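PDB 3OIS: cysteine protease from Xylella fastidiosa, which probably hydrolyses peptide bonds as a papain-family cysteine peptidase and binds uridine-5'-diphosphate. Local coordinates for residues I39-I42 against R43-S46; I75-C78 against T79-L83; F106-Y109 against N110-I114; D175-N178 against Y179-T182. All coordinates share one frame; numbering follows the deposited sequence. Where two conformers were deposited one is given.

Interaction 1 (I39-I42 against R43-S46); sequences IADI and RDFS. With UDP (uridine-5'-diphosphate), chain E.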
loop_
_atom_site.group_PDB
_atom_site.type_symbol
_atom_site.label_atom_id
_atom_site.label_comp_id
_atom_site.label_asym_id
_atom_site.label_seq_id
_atom_site.Cartn_x
_atom_site.Cartn_y
_atom_site.Cartn_z
ATOM N N ILE A 39 5.069 2.346 14.049
ATOM C CA ILE A 39 5.905 2.321 15.324
ATOM C C ILE A 39 7.087 1.407 14.991
ATOM O O ILE A 39 6.891 0.335 14.371
ATOM C CB ILE A 39 5.109 1.798 16.550
ATOM C CG1 ILE A 39 6.007 1.790 17.810
ATOM C CG2 ILE A 39 4.496 0.392 16.320
ATOM C CD1 ILE A 39 5.228 1.357 19.094
ATOM N N ALA A 40 8.318 1.825 15.364
ATOM C CA ALA A 40 9.477 0.967 15.082
ATOM C C ALA A 40 9.550 -0.224 16.039
ATOM O O ALA A 40 9.127 -0.104 17.212
ATOM C CB ALA A 40 10.748 1.763 15.178
ATOM N N ASP A 41 10.040 -1.342 15.534
ATOM C CA ASP A 41 10.249 -2.516 16.323
ATOM C C ASP A 41 11.675 -3.000 15.938
ATOM O O ASP A 41 11.906 -3.339 14.803
ATOM C CB ASP A 41 9.140 -3.571 16.023
ATOM C CG ASP A 41 9.182 -4.845 16.910
ATOM O OD1 ASP A 41 10.208 -5.218 17.486
ATOM O OD2 ASP A 41 8.136 -5.476 17.015
ATOM N N ILE A 42 12.624 -2.988 16.881
ATOM C CA ILE A 42 14.003 -3.491 16.558
ATOM C C ILE A 42 13.984 -5.010 16.112
ATOM O O ILE A 42 14.982 -5.457 15.553
ATOM C CB ILE A 42 14.987 -3.375 17.750
ATOM C CG1 ILE A 42 14.444 -4.223 18.936
ATOM C CG2 ILE A 42 15.207 -1.930 18.031
ATOM C CD1 ILE A 42 15.396 -4.310 20.203
ATOM N N ARG A 43 12.926 -5.778 16.357
ATOM C CA ARG A 43 12.895 -7.174 15.841
ATOM C C ARG A 43 12.648 -7.242 14.338
ATOM O O ARG A 43 12.701 -8.350 13.750
ATOM C CB ARG A 43 11.855 -8.008 16.556
ATOM C CG ARG A 43 12.146 -8.147 18.060
ATOM C CD ARG A 43 10.952 -8.756 18.689
ATOM N NE ARG A 43 9.850 -7.789 18.703
ATOM C CZ ARG A 43 8.659 -8.062 19.168
ATOM N NH1 ARG A 43 7.693 -7.114 19.121
ATOM N NH2 ARG A 43 8.410 -9.228 19.773
ATOM N N ASP A 44 12.376 -6.094 13.692
ATOM C CA ASP A 44 12.000 -6.115 12.258
ATOM C C ASP A 44 13.131 -6.716 11.381
ATOM O O ASP A 44 14.299 -6.325 11.462
ATOM C CB ASP A 44 11.703 -4.724 11.739
ATOM C CG ASP A 44 10.342 -4.157 12.214
ATOM O OD1 ASP A 44 9.577 -4.869 12.801
ATOM O OD2 ASP A 44 10.122 -2.962 12.010
ATOM N N PHE A 45 12.768 -7.693 10.562
ATOM C CA PHE A 45 13.709 -8.410 9.723
ATOM C C PHE A 45 14.188 -7.402 8.711
ATOM O O PHE A 45 13.413 -6.521 8.258
ATOM C CB PHE A 45 13.013 -9.571 8.948
ATOM C CG PHE A 45 12.582 -10.744 9.805
ATOM C CD1 PHE A 45 12.655 -10.721 11.214
ATOM C CD2 PHE A 45 12.184 -11.945 9.186
ATOM C CE1 PHE A 45 12.227 -11.804 11.967
ATOM C CE2 PHE A 45 11.739 -13.057 9.903
ATOM C CZ PHE A 45 11.802 -13.024 11.318
ATOM N N SER A 46 15.454 -7.566 8.308
ATOM C CA SER A 46 16.069 -6.746 7.246
ATOM C C SER A 46 16.082 -7.520 5.944
ATOM O O SER A 46 16.520 -8.669 5.903
ATOM C CB SER A 46 17.511 -6.426 7.541
ATOM O OG SER A 46 17.562 -5.716 8.713
HETATM N N1 UDP E . 9.017 -10.150 12.392
HETATM C C2 UDP E . 9.414 -9.693 11.166
HETATM N N3 UDP E . 9.207 -10.512 10.063
HETATM C C4 UDP E . 8.620 -11.730 10.187
HETATM C C5 UDP E . 8.246 -12.231 11.448
HETATM C C6 UDP E . 8.363 -11.347 12.529
HETATM O O2 UDP E . 9.915 -8.625 11.000
HETATM O O4 UDP E . 8.560 -12.440 9.131
HETATM C "C1'" UDP E . 9.382 -9.278 13.561
HETATM C "C2'" UDP E . 8.536 -8.029 13.692
HETATM O "O2'" UDP E . 9.379 -7.081 14.342
HETATM C "C3'" UDP E . 7.520 -8.537 14.638
HETATM C "C4'" UDP E . 8.372 -9.367 15.624
HETATM O "O4'" UDP E . 9.340 -10.030 14.782
HETATM O "O3'" UDP E . 6.982 -7.404 15.316
HETATM C "C5'" UDP E . 7.492 -10.325 16.421
HETATM O "O5'" UDP E . 6.902 -11.222 15.482
HETATM P PA UDP E . 6.254 -12.558 15.852
HETATM O O1A UDP E . 5.370 -13.103 14.797
HETATM O O2A UDP E . 7.261 -13.510 16.399
HETATM O O3A UDP E . 5.336 -12.024 17.087
HETATM P PB UDP E . 4.099 -12.632 17.932
HETATM O O1B UDP E . 4.455 -12.513 19.341
HETATM O O2B UDP E . 2.976 -11.839 17.503
HETATM O O3B UDP E . 3.814 -14.068 17.610
HETATM O O HOH W 1 11.518 -0.729 12.964
HETATM O O HOH W 2 15.423 -4.314 12.751
#
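Asp41 and Arg43 are joined by a side-on salt bridge within the type I beta turn from Asp41 to Asp44. Arg43 NE meets Asp41 OD1 at 2.9 Å, almost straight and in the guanidinium plane, on the syn lone pair of that oxygen. Arg43 NH1 approaches Asp41 OD2 on the syn side at 2.7 Å, but this bond is more bent, in keeping with the 33° between the two flat groups. The bend of the arginine chain at chi3 (-71°) brings the guanidinium back onto the carboxylate.

Bonds from backbone N-H groups reinforce the turn. Arg43 N also donates to Asp41 OD1 at 3.0 Å, from above the carboxylate plane, making an Asx turn in which one oxygen takes two bonds from the same arginine. Asp44 N closes the beta turn on Asp41 O at 3.0 Å, and a water links Asp41 N to Asp44 OD2.

The same carboxylates hold the ligand ribose: UDP O3' donates to Asp41 OD2 at 2.8 Å, and UDP O2' to Asp44 OD1 at 2.7 Å. Beyond the turn, Phe45 N reads uracil O2 at 3.0 Å while the Phe45 ring lies flat against the base, with UDP N3 over its centre. UDP C5' sits over one face of the Arg43 guanidinium.

The segment lies in the loop between strand 35-36 and helix 51-55. Arg127 of helix 126-135 and Arg186 of strand 183-186 form salt bridges with Asp44, probably easing its closeness to Asp41, and Phe45 packs on Glu183 and Ser185 of that strand.

Interaction 2 (I75-C78 against T79-L83); sequences IGSC and TANAL
Cys78 and Thr79 meet at the start of helix 78-93, where the packing is tight. With chi1 near 59°, Cys78 SG stands between its own backbone N and carbonyl carbon, which brings it to 3.2 Å from Thr79 N and 4.1 Å from Thr79 CG2. Behind it the first helical bonds are regular: Asn81 N donates to Ser77 O at 3.0 Å and Ala82 N to Cys78 O at 2.9 Å. Methyl groups fill in around these oxygens, Ala80 CB lying 3.4 Å from Ser77 O and Ala82 CB 3.6 Å from Cys78 O. Ser77 occupies the N-cap position, yet its hydroxyl makes no capping bond and is instead hydrogen-bonded to Tyr146 OH.

The looser side is the approach to the helix. Gly76 is the centre of an inverse gamma turn whose bond, Ser77 N to Ile75 O, is weak, and a water rather than a direct contact spans the step into the helix: it donates to Gly76 O at 2.8 Å and accepts from Thr79 N at 3.0 Å.

A cysteine at the head of a long buried helix is the hallmark of papain-like proteases, and Cys78 probably corresponds to their nucleophile. Its side chain touches Gln72 of the preceding loop and His237 of strand 233-245, consistent with such a site between the helical and beta-sheet parts. Ala80 packs on Ile107 of helix 104-114, and Thr79 reaches both Ile126 of helix 126-135 and Ala238 of strand 233-245.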
loop_
_atom_site.group_PDB
_atom_site.type_symbol
_atom_site.label_atom_id
_atom_site.label_comp_id
_atom_site.label_asym_id
_atom_site.label_seq_id
_atom_site.Cartn_x
_atom_site.Cartn_y
_atom_site.Cartn_z
ATOM N N ILE A 75 -12.588 5.847 1.525
ATOM C CA ILE A 75 -12.094 5.475 2.856
ATOM C C ILE A 75 -10.540 5.405 2.899
ATOM O O ILE A 75 -9.850 5.464 1.859
ATOM C CB ILE A 75 -12.752 4.130 3.277
ATOM C CG1 ILE A 75 -12.354 2.938 2.329
ATOM C CG2 ILE A 75 -14.245 4.341 3.589
ATOM C CD1 ILE A 75 -12.899 1.516 2.918
ATOM N N GLY A 76 -10.001 5.167 4.116
ATOM C CA GLY A 76 -8.539 5.271 4.374
ATOM C C GLY A 76 -7.826 3.936 4.318
ATOM O O GLY A 76 -7.062 3.557 5.247
ATOM N N SER A 77 -8.128 3.192 3.228
ATOM C CA SER A 77 -7.742 1.819 3.148
ATOM C C SER A 77 -6.493 1.616 2.300
ATOM O O SER A 77 -6.260 0.500 1.817
ATOM C CB SER A 77 -8.954 0.994 2.645
ATOM O OG SER A 77 -9.276 1.446 1.334
ATOM N N CYS A 78 -5.692 2.667 2.113
ATOM C CA CYS A 78 -4.549 2.541 1.159
ATOM C C CYS A 78 -3.596 1.397 1.560
ATOM O O CYS A 78 -3.091 0.672 0.645
ATOM C CB CYS A 78 -3.686 3.826 0.988
ATOM S SG CYS A 78 -2.981 4.360 2.597
ATOM N N THR A 79 -3.303 1.229 2.870
ATOM C CA THR A 79 -2.402 0.161 3.257
ATOM C C THR A 79 -3.002 -1.178 2.807
ATOM O O THR A 79 -2.237 -2.031 2.344
ATOM C CB THR A 79 -2.034 0.138 4.739
ATOM O OG1 THR A 79 -3.219 -0.169 5.504
ATOM C CG2 THR A 79 -1.484 1.498 5.139
ATOM N N ALA A 80 -4.329 -1.414 2.923
ATOM C CA ALA A 80 -4.914 -2.697 2.536
ATOM C C ALA A 80 -4.911 -2.866 1.031
ATOM O O ALA A 80 -4.865 -4.036 0.512
ATOM C CB ALA A 80 -6.310 -2.721 2.997
ATOM N N ASN A 81 -5.035 -1.745 0.319
ATOM C CA ASN A 81 -4.985 -1.780 -1.161
ATOM C C ASN A 81 -3.602 -2.122 -1.706
ATOM O O ASN A 81 -3.465 -3.003 -2.607
ATOM C CB ASN A 81 -5.483 -0.473 -1.783
ATOM C CG ASN A 81 -6.976 -0.357 -1.758
ATOM O OD1 ASN A 81 -7.620 -0.211 -0.651
ATOM N ND2 ASN A 81 -7.576 -0.422 -2.909
ATOM N N ALA A 82 -2.563 -1.514 -1.114
ATOM C CA ALA A 82 -1.201 -1.803 -1.471
ATOM C C ALA A 82 -0.878 -3.275 -1.128
ATOM O O ALA A 82 -0.297 -3.976 -1.940
ATOM C CB ALA A 82 -0.205 -0.865 -0.743
ATOM N N LEU A 83 -1.266 -3.728 0.082
ATOM C CA LEU A 83 -0.944 -5.064 0.489
ATOM C C LEU A 83 -1.766 -6.129 -0.253
ATOM O O LEU A 83 -1.224 -7.232 -0.546
ATOM C CB LEU A 83 -1.155 -5.214 2.001
ATOM C CG LEU A 83 -0.020 -4.540 2.802
ATOM C CD1 LEU A 83 -0.442 -4.463 4.382
ATOM C CD2 LEU A 83 1.376 -5.270 2.644
HETATM O O HOH W 3 -4.610 2.214 5.379
#

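Interaction 3 (F106-Y109 against N110-I114); sequences FIYY and NERKI
Helix 104-114 carries this contact, a set of side chains paired one turn apart, foremost the cation-pi stack of Tyr108 and Arg112. The guanidinium lies flat over one face of the tyrosine ring, its CZ 3.8 Å from the ring centroid and the planes 24° apart. Arg112 NE stands above the middle of the ring, and Arg112 CD adds a CH-pi contact to the same face. A bend at chi3 (-68°) turns the arginine back along the helix, and NE then donates to Tyr108 O at 3.1 Å from above the carbonyl plane. The group is thus held against the ring from the backbone side, while Arg112 NH1 is bonded to Tyr120 O and NH2 to Ala164 O. At the edge of the Tyr108 ring, Glu111 OE1 comes in near its plane, 3.4 Å from Tyr108 CD1, while Glu111 OE2 is hydrogen-bonded to Thr79 OG1.

Two residues earlier in the helix, the Phe106-Asn110 pair places Asn110 ND2 over the centre of the Phe106 ring, where it donates to Phe106 O at 2.9 Å. That oxygen also accepts Asn110 N at 3.2 Å, from the other face of its carbonyl plane; the amide oxygen is taken by Tyr173 OH. Tyr109 and Lys113 run side by side, with Tyr109 CE2 3.9 Å from Lys113 CD, and a water bonded to Tyr109 OH at 2.7 Å accepts a weak bond from Lys113 NZ.

Ile107 and Asn110 face helix 126-135 through Leu133 and Val132, whereas Phe106 and Tyr109 touch helix 170-176, where Tyr173 meets the Phe106 ring edge-to-face.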
loop_
_atom_site.group_PDB
_atom_site.type_symbol
_atom_site.label_atom_id
_atom_site.label_comp_id
_atom_site.label_asym_id
_atom_site.label_seq_id
_atom_site.Cartn_x
_atom_site.Cartn_y
_atom_site.Cartn_z
ATOM N N PHE A 106 -11.338 -6.979 4.501
ATOM C CA PHE A 106 -10.891 -7.941 5.513
ATOM C C PHE A 106 -9.522 -7.446 6.133
ATOM O O PHE A 106 -9.289 -7.514 7.381
ATOM C CB PHE A 106 -10.642 -9.331 4.899
ATOM C CG PHE A 106 -10.226 -10.370 5.898
ATOM C CD1 PHE A 106 -11.207 -11.113 6.584
ATOM C CD2 PHE A 106 -8.861 -10.621 6.170
ATOM C CE1 PHE A 106 -10.825 -12.055 7.488
ATOM C CE2 PHE A 106 -8.473 -11.573 7.122
ATOM C CZ PHE A 106 -9.514 -12.289 7.782
ATOM N N ILE A 107 -8.601 -7.026 5.305
ATOM C CA ILE A 107 -7.347 -6.516 5.833
ATOM C C ILE A 107 -7.618 -5.291 6.701
ATOM O O ILE A 107 -7.102 -5.237 7.802
ATOM C CB ILE A 107 -6.301 -6.246 4.759
ATOM C CG1 ILE A 107 -5.918 -7.559 4.004
ATOM C CG2 ILE A 107 -4.979 -5.561 5.289
ATOM C CD1 ILE A 107 -5.263 -7.218 2.730
ATOM N N TYR A 108 -8.365 -4.338 6.175
ATOM C CA TYR A 108 -8.560 -3.022 6.846
ATOM C C TYR A 108 -9.299 -3.206 8.182
ATOM O O TYR A 108 -9.004 -2.524 9.144
ATOM C CB TYR A 108 -9.261 -2.022 5.898
ATOM C CG TYR A 108 -9.320 -0.574 6.415
ATOM C CD1 TYR A 108 -8.174 0.010 7.050
ATOM C CD2 TYR A 108 -10.457 0.213 6.171
ATOM C CE1 TYR A 108 -8.227 1.369 7.471
ATOM C CE2 TYR A 108 -10.557 1.542 6.643
ATOM C CZ TYR A 108 -9.420 2.087 7.309
ATOM O OH TYR A 108 -9.523 3.388 7.686
ATOM N N TYR A 109 -10.272 -4.118 8.243
ATOM C CA TYR A 109 -11.028 -4.323 9.495
ATOM C C TYR A 109 -10.058 -4.869 10.557
ATOM O O TYR A 109 -9.934 -4.320 11.689
ATOM C CB TYR A 109 -12.225 -5.290 9.240
ATOM C CG TYR A 109 -12.996 -5.542 10.499
ATOM C CD1 TYR A 109 -14.101 -4.799 10.759
ATOM C CD2 TYR A 109 -12.591 -6.493 11.424
ATOM C CE1 TYR A 109 -14.798 -4.963 11.959
ATOM C CE2 TYR A 109 -13.353 -6.694 12.629
ATOM C CZ TYR A 109 -14.382 -5.943 12.854
ATOM O OH TYR A 109 -15.060 -6.191 13.989
ATOM N N ASN A 110 -9.265 -5.887 10.193
ATOM C CA ASN A 110 -8.377 -6.435 11.131
ATOM C C ASN A 110 -7.222 -5.528 11.516
ATOM O O ASN A 110 -6.774 -5.572 12.660
ATOM C CB ASN A 110 -7.955 -7.842 10.656
ATOM C CG ASN A 110 -9.142 -8.821 10.771
ATOM O OD1 ASN A 110 -9.623 -9.088 11.849
ATOM N ND2 ASN A 110 -9.628 -9.299 9.645
ATOM N N GLU A 111 -6.740 -4.680 10.603
ATOM C CA GLU A 111 -5.719 -3.706 11.011
ATOM C C GLU A 111 -6.258 -2.829 12.148
ATOM O O GLU A 111 -5.543 -2.555 13.061
ATOM C CB GLU A 111 -5.359 -2.744 9.861
ATOM C CG GLU A 111 -4.577 -3.394 8.766
ATOM C CD GLU A 111 -4.442 -2.517 7.519
ATOM O OE1 GLU A 111 -5.434 -1.950 7.059
ATOM O OE2 GLU A 111 -3.262 -2.370 7.076
ATOM N N ARG A 112 -7.520 -2.444 12.101
ATOM C CA ARG A 112 -8.081 -1.473 13.081
ATOM C C ARG A 112 -8.451 -2.196 14.418
ATOM O O ARG A 112 -8.802 -1.555 15.349
ATOM C CB ARG A 112 -9.265 -0.763 12.477
ATOM C CG ARG A 112 -8.614 0.296 11.438
ATOM C CD ARG A 112 -9.714 1.096 10.746
ATOM N NE ARG A 112 -10.357 0.106 9.939
ATOM C CZ ARG A 112 -11.641 0.003 9.813
ATOM N NH1 ARG A 112 -12.440 0.918 10.392
ATOM N NH2 ARG A 112 -12.092 -0.980 9.054
ATOM N N LYS A 113 -8.353 -3.523 14.451
ATOM C CA LYS A 113 -8.351 -4.294 15.742
ATOM C C LYS A 113 -7.045 -4.125 16.462
ATOM O O LYS A 113 -6.989 -4.294 17.707
ATOM C CB LYS A 113 -8.595 -5.801 15.491
ATOM C CG LYS A 113 -10.007 -6.064 14.860
ATOM C CD LYS A 113 -11.213 -5.683 15.745
ATOM C CE LYS A 113 -11.367 -6.607 16.948
ATOM N NZ LYS A 113 -12.395 -6.010 17.938
ATOM N N ILE A 114 -5.954 -3.847 15.753
ATOM C CA ILE A 114 -4.659 -3.661 16.371
ATOM C C ILE A 114 -4.421 -2.189 16.804
ATOM O O ILE A 114 -4.039 -1.908 17.979
ATOM C CB ILE A 114 -3.475 -4.059 15.380
ATOM C CG1 ILE A 114 -3.661 -5.547 15.064
ATOM C CG2 ILE A 114 -2.189 -3.885 16.086
ATOM C CD1 ILE A 114 -2.808 -6.048 13.854
HETATM O O HOH W 4 -14.156 -7.820 15.998
#

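Interaction 4 (D175-N178 against Y179-T182); sequences DAQN and YKIT
The ring of Tyr179 has Asn178 CB over the centre of one face, a CH-pi contact of 4.0 Å to the centroid. The Asn178 carbonyl carbon lies over the same ring near Tyr179 CG, and Asp175 O approaches Tyr179 CD2 obliquely at 3.5 Å. Beyond the two segments, Phe100 meets the ring edge-to-face and Arg91 of helix 78-93 touches it. With CG beside the backbone N (chi1 -54°), the ring is carried back along residues 175-178.

The backbone here is the tail of helix 170-176 passing into the loop that leads to strand 183-186. Its bonds span three residues: Asn178 N donates to Asp175 O, and Tyr179 N to Ala176 O at 3.0 Å.

Lys180 folds over this turn, its chain bent at chi3 (-85°), to place NZ 2.7 Å from Gln177 OE1, above the amide plane. Gln177 was deposited in two conformers, so this bond is doubtful as a permanent link. A water donates to Lys180 O at 2.8 Å and, weakly, to Asn178 O. Past Lys180, Ile181 packs on Ile130 and Leu133 of helix 126-135.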
loop_
_atom_site.group_PDB
_atom_site.type_symbol
_atom_site.label_atom_id
_atom_site.label_comp_id
_atom_site.label_asym_id
_atom_site.label_seq_id
_atom_site.Cartn_x
_atom_site.Cartn_y
_atom_site.Cartn_z
ATOM N N ASP A 175 -11.418 -19.218 5.786
ATOM C CA ASP A 175 -10.842 -19.241 4.425
ATOM C C ASP A 175 -9.549 -18.391 4.358
ATOM O O ASP A 175 -8.567 -18.753 3.725
ATOM C CB ASP A 175 -11.887 -18.797 3.385
ATOM C CG ASP A 175 -13.046 -19.797 3.241
ATOM O OD1 ASP A 175 -12.872 -20.966 3.595
ATOM O OD2 ASP A 175 -14.131 -19.391 2.849
ATOM N N ALA A 176 -9.538 -17.258 5.073
ATOM C CA ALA A 176 -8.363 -16.399 4.996
ATOM C C ALA A 176 -7.088 -17.099 5.408
ATOM O O ALA A 176 -5.991 -16.762 4.927
ATOM C CB ALA A 176 -8.596 -15.154 5.887
ATOM N N GLN A 177 -7.197 -18.063 6.337
ATOM C CA GLN A 177 -6.053 -18.862 6.823
ATOM C C GLN A 177 -5.313 -19.605 5.734
ATOM O O GLN A 177 -4.161 -19.978 5.919
ATOM C CB GLN A 177 -6.460 -19.917 7.859
ATOM C CG GLN A 177 -6.905 -19.342 9.204
ATOM C CD GLN A 177 -5.748 -19.061 10.124
ATOM O OE1 GLN A 177 -4.851 -19.904 10.349
ATOM N NE2 GLN A 177 -5.763 -17.870 10.707
ATOM N N ASN A 178 -5.973 -19.835 4.613
ATOM C CA ASN A 178 -5.307 -20.542 3.494
ATOM C C ASN A 178 -4.321 -19.689 2.714
ATOM O O ASN A 178 -3.563 -20.195 1.862
ATOM C CB ASN A 178 -6.356 -21.080 2.559
ATOM C CG ASN A 178 -7.112 -22.214 3.193
ATOM O OD1 ASN A 178 -6.551 -22.972 4.004
ATOM N ND2 ASN A 178 -8.392 -22.306 2.891
ATOM N N TYR A 179 -4.315 -18.374 3.012
ATOM C CA TYR A 179 -3.540 -17.422 2.260
ATOM C C TYR A 179 -2.531 -16.591 3.126
ATOM O O TYR A 179 -2.081 -15.583 2.699
ATOM C CB TYR A 179 -4.510 -16.494 1.510
ATOM C CG TYR A 179 -5.472 -17.341 0.691
ATOM C CD1 TYR A 179 -5.009 -18.043 -0.433
ATOM C CD2 TYR A 179 -6.807 -17.431 1.039
ATOM C CE1 TYR A 179 -5.875 -18.845 -1.199
ATOM C CE2 TYR A 179 -7.735 -18.219 0.255
ATOM C CZ TYR A 179 -7.210 -18.939 -0.852
ATOM O OH TYR A 179 -8.023 -19.764 -1.611
ATOM N N LYS A 180 -2.186 -17.054 4.320
ATOM C CA LYS A 180 -1.190 -16.349 5.172
ATOM C C LYS A 180 0.096 -16.210 4.488
ATOM O O LYS A 180 0.581 -17.149 3.806
ATOM C CB LYS A 180 -0.932 -17.146 6.441
ATOM C CG LYS A 180 -2.231 -17.384 7.241
ATOM C CD LYS A 180 -1.894 -17.747 8.638
ATOM C CE LYS A 180 -1.612 -19.223 8.875
ATOM N NZ LYS A 180 -2.194 -19.679 10.245
ATOM N N ILE A 181 0.765 -15.085 4.736
ATOM C CA ILE A 181 2.160 -14.959 4.383
ATOM C C ILE A 181 3.050 -15.741 5.373
ATOM O O ILE A 181 2.585 -16.134 6.460
ATOM C CB ILE A 181 2.661 -13.427 4.218
ATOM C CG1 ILE A 181 2.676 -12.669 5.557
ATOM C CG2 ILE A 181 1.844 -12.708 3.111
ATOM C CD1 ILE A 181 3.338 -11.297 5.453
ATOM N N THR A 182 4.301 -16.010 4.983
ATOM C CA THR A 182 5.247 -16.651 5.943
ATOM C C THR A 182 6.359 -15.752 6.535
ATOM O O THR A 182 6.920 -16.044 7.603
ATOM C CB THR A 182 5.829 -17.984 5.402
ATOM O OG1 THR A 182 6.624 -17.676 4.270
ATOM C CG2 THR A 182 4.670 -18.923 4.989
HETATM O O HOH W 5 -0.270 -19.554 2.757
#

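Interactions 2 and 3 touch directly: Thr79 OG1 and Glu111 OE2 are 2.7 Å apart, a probable hydrogen bond coupling helices 78-93 and 104-114, and Gly76 O, in the approach to helix 78-93, packs against Tyr108 CE1 at 3.3 Å. Interaction 3 in turn meets interaction 4, with Phe106 CZ 3.6 Å from Ala176 CB. Interaction 1 touches none of them; its nearest atoms are about 6 Å from interaction 4 and about 11 Å from interaction 2, which holds the probable nucleophile. Helix 126-135 connects them, supplying Lys131 and Lys135 to UDP while packing on the other three contacts. The side chain of Lys180 stands about 11 Å from the nucleotide.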